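PDB 4FBH: protein synthesis inhibitor I from Hordeum vulgare, which belongs to the plant ribosome-inactivating proteins and acts as an inhibitor of protein synthesis. Local coordinates for residues H43-R48 / A218-T223; D126-V131 / G200-E205. All coordinates share one frame; numbering follows the deposited sequence.

Contact 1 of 2, residues H43-R48 / A218-T223; sequences HFSHNR and AALLKT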
loop_
_atom_site.group_PDB
_atom_site.type_symbol
_atom_site.label_atom_id
_atom_site.label_comp_id
_atom_site.label_asym_id
_atom_site.label_seq_id
_atom_site.Cartn_x
_atom_site.Cartn_y
_atom_site.Cartn_z
ATOM N N HIS A 43 12.654 13.194 7.443
ATOM C CA HIS A 43 13.374 12.643 6.292
ATOM C C HIS A 43 12.623 12.807 4.982
ATOM O O HIS A 43 11.661 12.095 4.699
ATOM C CB HIS A 43 13.734 11.174 6.530
ATOM C CG HIS A 43 14.616 10.581 5.474
ATOM N ND1 HIS A 43 14.984 9.254 5.483
ATOM C CD2 HIS A 43 15.196 11.126 4.376
ATOM C CE1 HIS A 43 15.753 9.009 4.436
ATOM N NE2 HIS A 43 15.897 10.129 3.749
ATOM N N PHE A 44 13.092 13.756 4.189
ATOM C CA PHE A 44 12.522 14.055 2.892
ATOM C C PHE A 44 13.534 13.721 1.815
ATOM O O PHE A 44 14.727 13.599 2.085
ATOM C CB PHE A 44 12.169 15.544 2.788
ATOM C CG PHE A 44 10.895 15.923 3.478
ATOM C CD1 PHE A 44 10.871 16.136 4.849
ATOM C CD2 PHE A 44 9.720 16.072 2.754
ATOM C CE1 PHE A 44 9.699 16.485 5.489
ATOM C CE2 PHE A 44 8.539 16.424 3.387
ATOM C CZ PHE A 44 8.529 16.633 4.759
ATOM N N SER A 45 13.042 13.573 0.591
ATOM C CA SER A 45 13.899 13.439 -0.566
ATOM C C SER A 45 13.158 14.030 -1.747
ATOM O O SER A 45 12.103 13.525 -2.132
ATOM C CB SER A 45 14.229 11.974 -0.832
ATOM O OG SER A 45 14.815 11.821 -2.110
ATOM N N HIS A 46 13.713 15.109 -2.300
ATOM C CA HIS A 46 13.144 15.794 -3.462
ATOM C C HIS A 46 11.695 16.189 -3.240
ATOM O O HIS A 46 10.869 16.072 -4.147
ATOM C CB HIS A 46 13.265 14.932 -4.720
ATOM C CG HIS A 46 14.675 14.597 -5.089
ATOM N ND1 HIS A 46 15.261 15.027 -6.262
ATOM C CD2 HIS A 46 15.619 13.871 -4.442
ATOM C CE1 HIS A 46 16.502 14.579 -6.322
ATOM N NE2 HIS A 46 16.747 13.879 -5.228
ATOM N N ASN A 47 11.398 16.634 -2.023
ATOM C CA ASN A 47 10.059 17.083 -1.646
ATOM C C ASN A 47 9.023 15.973 -1.466
ATOM O O ASN A 47 7.840 16.251 -1.258
ATOM C CB ASN A 47 9.541 18.164 -2.606
ATOM C CG ASN A 47 10.378 19.429 -2.565
ATOM O OD1 ASN A 47 10.819 19.860 -1.497
ATOM N ND2 ASN A 47 10.603 20.032 -3.730
ATOM N N ARG A 48 9.463 14.720 -1.525
ATOM C CA ARG A 48 8.566 13.597 -1.269
ATOM C C ARG A 48 8.828 13.007 0.107
ATOM O O ARG A 48 9.973 12.943 0.545
ATOM C CB ARG A 48 8.712 12.514 -2.351
ATOM C CG ARG A 48 8.578 13.030 -3.777
ATOM C CD ARG A 48 7.293 13.804 -3.959
ATOM N NE ARG A 48 6.165 13.063 -3.403
ATOM C CZ ARG A 48 4.977 13.583 -3.128
ATOM N NH1 ARG A 48 4.748 14.873 -3.358
ATOM N NH2 ARG A 48 4.020 12.811 -2.619
ATOM N N ALA A 218 15.118 3.675 -3.725
ATOM C CA ALA A 218 16.573 3.668 -3.543
ATOM C C ALA A 218 17.304 4.575 -4.525
ATOM O O ALA A 218 18.311 5.173 -4.169
ATOM C CB ALA A 218 17.129 2.231 -3.630
ATOM N N ALA A 219 16.795 4.674 -5.753
ATOM C CA ALA A 219 17.414 5.512 -6.786
ATOM C C ALA A 219 17.273 7.035 -6.554
ATOM O O ALA A 219 18.127 7.824 -6.979
ATOM C CB ALA A 219 16.882 5.132 -8.168
ATOM N N LEU A 220 16.182 7.443 -5.911
ATOM C CA LEU A 220 16.018 8.828 -5.519
ATOM C C LEU A 220 16.931 9.116 -4.335
ATOM O O LEU A 220 17.599 10.143 -4.295
ATOM C CB LEU A 220 14.565 9.118 -5.133
ATOM C CG LEU A 220 13.794 10.096 -6.021
ATOM C CD1 LEU A 220 12.586 10.661 -5.287
ATOM C CD2 LEU A 220 14.695 11.205 -6.515
ATOM N N LEU A 221 16.966 8.199 -3.373
ATOM C CA LEU A 221 17.777 8.400 -2.179
ATOM C C LEU A 221 19.262 8.585 -2.494
ATOM O O LEU A 221 19.941 9.388 -1.850
ATOM C CB LEU A 221 17.557 7.276 -1.162
ATOM C CG LEU A 221 16.167 7.257 -0.508
ATOM C CD1 LEU A 221 15.986 6.065 0.411
ATOM C CD2 LEU A 221 15.885 8.563 0.237
ATOM N N LYS A 222 19.751 7.857 -3.496
ATOM C CA LYS A 222 21.155 7.917 -3.883
ATOM C C LYS A 222 21.577 9.316 -4.317
ATOM O O LYS A 222 22.692 9.755 -4.033
ATOM C CB LYS A 222 21.423 6.948 -5.025
ATOM C CG LYS A 222 21.520 5.512 -4.616
ATOM C CD LYS A 222 21.703 4.665 -5.852
ATOM C CE LYS A 222 21.878 3.202 -5.528
ATOM N NZ LYS A 222 22.026 2.446 -6.807
ATOM N N THR A 223 20.683 10.015 -5.006
ATOM C CA THR A 223 20.984 11.355 -5.488
ATOM C C THR A 223 21.175 12.357 -4.342
ATOM O O THR A 223 21.642 13.473 -4.573
ATOM C CB THR A 223 19.888 11.874 -6.443
ATOM O OG1 THR A 223 18.667 12.073 -5.719
ATOM C CG2 THR A 223 19.647 10.883 -7.579
#
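Leu220 and His46 meet methyl to ring. Leu220 CD2 sits over the centre of one face of the imidazole, 3.5 Å from the ring centroid and 10° off the ring normal, a CH-pi contact. The edge of the same ring meets Thr223, whose OG1 accepts a hydrogen bond of 2.7 Å from His46 NE2. The bond is bent (137° at the hydrogen), and OG1 is tilted out of the ring plane. Thr223 OG1 donates to Leu220 O at 2.6 Å, in the carbonyl plane, so one hydroxyl links the histidine to the backbone of Leu220 in helix 213-222. Methyl over the face and hydroxyl at the edge probably limit rotation of the ring. The partner segment is a beta hairpin: a type I' turn from Ser45 to Arg48 joins strands 44-45 and 48-49. The contact thus joins a hairpin near the start of the ribosome-inactivating protein fold to a helix about 170 residues further on. Leu221 turns its CD2 to the hairpin, 3.8 Å from His43 NE2 and 3.9 Å from Ser45 CB. With its hydroxyl anti to the backbone N (chi1 167°), Ser45 bonds through OG to Asp224, the residue after Thr223. Ala247 and Ala251 also touch His46.

Contact 2 of 2, residues D126-V131 / G200-E205; sequences DKLTNV and GKIGNE
Thr129 lies against the backbone of Ile202 and Gly203, with its methyl CG2 3.3 Å from Ile202 O and 3.3 Å from Gly203 O. These contacts join a 3-10 segment, 126-130, to the chain that leads into helix 204-210 of this ribosome-inactivating protein; Gly203 is the N-cap residue. Lys201 reaches across the end of the 3-10 segment through its aliphatic part. Its CG lies 3.4 Å from Val131 O, and a bend at chi3 (58°) carries CE alongside Thr129 O and Asn130 CA. On the buried side, Leu128 and Ile202 meet loosely through apolar carbons, CG to CD1. No direct hydrogen bond crosses between the segments, but two waters bridge them. One water accepts from Ile202 N at 3.0 Å and donates to Leu128 O. The other donates to Ile202 O, and weakly to Thr129 O. Further out, Leu128 packs on Tyr118 and Leu122 of helix 118-122, and Lys207 touches Leu128, Thr129 and Ile202. Gly200 pairs with Leu133 through backbone bonds, in the two-stranded antiparallel sheet of 133-134 and 199-200. Thr129 OG1, set between its backbone N and carbonyl carbon (chi1 49°), makes a weak 3.3 Å bond to Asp126 O while CG2 faces the partner chain.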
loop_
_atom_site.group_PDB
_atom_site.type_symbol
_atom_site.label_atom_id
_atom_site.label_comp_id
_atom_site.label_asym_id
_atom_site.label_seq_id
_atom_site.Cartn_x
_atom_site.Cartn_y
_atom_site.Cartn_z
ATOM N N ASP A 126 2.403 -10.564 -14.842
ATOM C CA ASP A 126 2.071 -9.885 -16.098
ATOM C C ASP A 126 0.573 -9.657 -16.249
ATOM O O ASP A 126 0.143 -8.845 -17.066
ATOM C CB ASP A 126 2.595 -10.666 -17.305
ATOM C CG ASP A 126 4.071 -10.416 -17.573
ATOM O OD1 ASP A 126 4.782 -9.937 -16.657
ATOM O OD2 ASP A 126 4.519 -10.703 -18.706
ATOM N N LYS A 127 -0.213 -10.375 -15.453
ATOM C CA LYS A 127 -1.666 -10.309 -15.522
ATOM C C LYS A 127 -2.199 -9.004 -14.922
ATOM O O LYS A 127 -3.388 -8.702 -15.019
ATOM C CB LYS A 127 -2.265 -11.515 -14.792
ATOM C CG LYS A 127 -3.764 -11.702 -14.982
ATOM C CD LYS A 127 -4.288 -12.875 -14.167
ATOM C CE LYS A 127 -5.802 -12.991 -14.282
ATOM N NZ LYS A 127 -6.231 -13.175 -15.693
ATOM N N LEU A 128 -1.296 -8.230 -14.323
ATOM C CA LEU A 128 -1.645 -7.025 -13.581
ATOM C C LEU A 128 -2.265 -5.952 -14.480
ATOM O O LEU A 128 -3.120 -5.182 -14.043
ATOM C CB LEU A 128 -0.399 -6.485 -12.878
ATOM C CG LEU A 128 -0.504 -5.689 -11.578
ATOM C CD1 LEU A 128 -1.316 -6.420 -10.538
ATOM C CD2 LEU A 128 0.893 -5.419 -11.049
ATOM N N THR A 129 -1.843 -5.923 -15.741
ATOM C CA THR A 129 -2.351 -4.956 -16.706
ATOM C C THR A 129 -3.677 -5.397 -17.322
ATOM O O THR A 129 -4.151 -4.790 -18.273
ATOM C CB THR A 129 -1.343 -4.707 -17.834
ATOM O OG1 THR A 129 -0.881 -5.961 -18.343
ATOM C CG2 THR A 129 -0.156 -3.922 -17.324
ATOM N N ASN A 130 -4.266 -6.457 -16.780
ATOM C CA ASN A 130 -5.582 -6.904 -17.216
ATOM C C ASN A 130 -6.598 -6.798 -16.087
ATOM O O ASN A 130 -7.760 -7.168 -16.244
ATOM C CB ASN A 130 -5.526 -8.342 -17.754
ATOM C CG ASN A 130 -4.520 -8.502 -18.890
ATOM O OD1 ASN A 130 -4.537 -7.745 -19.865
ATOM N ND2 ASN A 130 -3.626 -9.482 -18.757
ATOM N N VAL A 131 -6.149 -6.302 -14.940
ATOM C CA VAL A 131 -7.048 -6.105 -13.818
ATOM C C VAL A 131 -7.789 -4.789 -14.038
ATOM O O VAL A 131 -7.187 -3.768 -14.350
ATOM C CB VAL A 131 -6.295 -6.117 -12.472
ATOM C CG1 VAL A 131 -7.247 -5.817 -11.330
ATOM C CG2 VAL A 131 -5.616 -7.470 -12.260
ATOM N N GLY A 200 -10.845 1.156 -16.093
ATOM C CA GLY A 200 -9.522 1.286 -16.673
ATOM C C GLY A 200 -8.548 0.226 -16.187
ATOM O O GLY A 200 -8.768 -0.420 -15.168
ATOM N N LYS A 201 -7.465 0.058 -16.933
ATOM C CA LYS A 201 -6.415 -0.882 -16.593
ATOM C C LYS A 201 -5.081 -0.158 -16.678
ATOM O O LYS A 201 -4.884 0.666 -17.570
ATOM C CB LYS A 201 -6.440 -2.053 -17.580
ATOM C CG LYS A 201 -7.745 -2.858 -17.545
ATOM C CD LYS A 201 -8.078 -3.520 -18.889
ATOM C CE LYS A 201 -6.966 -4.449 -19.361
ATOM N NZ LYS A 201 -7.355 -5.354 -20.494
ATOM N N ILE A 202 -4.161 -0.445 -15.762
ATOM C CA ILE A 202 -2.866 0.233 -15.815
ATOM C C ILE A 202 -2.041 -0.226 -17.020
ATOM O O ILE A 202 -2.238 -1.324 -17.542
ATOM C CB ILE A 202 -2.047 0.062 -14.522
ATOM C CG1 ILE A 202 -1.472 -1.351 -14.425
ATOM C CG2 ILE A 202 -2.892 0.404 -13.304
ATOM C CD1 ILE A 202 -0.564 -1.543 -13.245
ATOM N N GLY A 203 -1.132 0.631 -17.465
ATOM C CA GLY A 203 -0.252 0.303 -18.569
ATOM C C GLY A 203 0.958 -0.476 -18.087
ATOM O O GLY A 203 1.010 -0.904 -16.934
ATOM N N ASN A 204 1.939 -0.654 -18.962
ATOM C CA ASN A 204 3.126 -1.431 -18.619
ATOM C C ASN A 204 4.131 -0.646 -17.795
ATOM O O ASN A 204 4.926 -1.223 -17.059
ATOM C CB ASN A 204 3.788 -1.983 -19.880
ATOM C CG ASN A 204 2.957 -3.050 -20.533
ATOM O OD1 ASN A 204 3.124 -4.235 -20.258
ATOM N ND2 ASN A 204 2.026 -2.635 -21.382
ATOM N N GLU A 205 4.101 0.670 -17.937
ATOM C CA GLU A 205 4.956 1.535 -17.143
ATOM C C GLU A 205 4.540 1.543 -15.673
ATOM O O GLU A 205 5.381 1.467 -14.793
ATOM C CB GLU A 205 4.964 2.949 -17.718
ATOM C CG GLU A 205 5.501 3.007 -19.143
ATOM C CD GLU A 205 5.832 4.417 -19.586
ATOM O OE1 GLU A 205 5.195 5.367 -19.080
ATOM O OE2 GLU A 205 6.737 4.571 -20.435
HETATM O O HOH W 1 -4.927 -2.863 -14.250
HETATM O O HOH W 2 -3.178 -2.047 -19.943
#

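How the contacts relate
The two contacts do not touch. Their centres are 27 Å apart, and their nearest atoms about 14 Å. Along the chain the order is 43-48, 126-131, 200-205, 218-223, so both segments of contact 2 fall between those of contact 1. The late segments are close in sequence: 200-205 runs into helix 204-210, and 218-223 lies on the next helix, 213-222. One side of each contact thus comes from the chain entering helix 204-210 or from helix 213-222, and each is met by an earlier part of the chain. Bound adenosine monophosphate lies about 9 Å from the Leu128 side chain and about 13 Å from that of Leu221. At these distances neither of these two side chains touches the ligand, and each contact joins segments far apart in sequence.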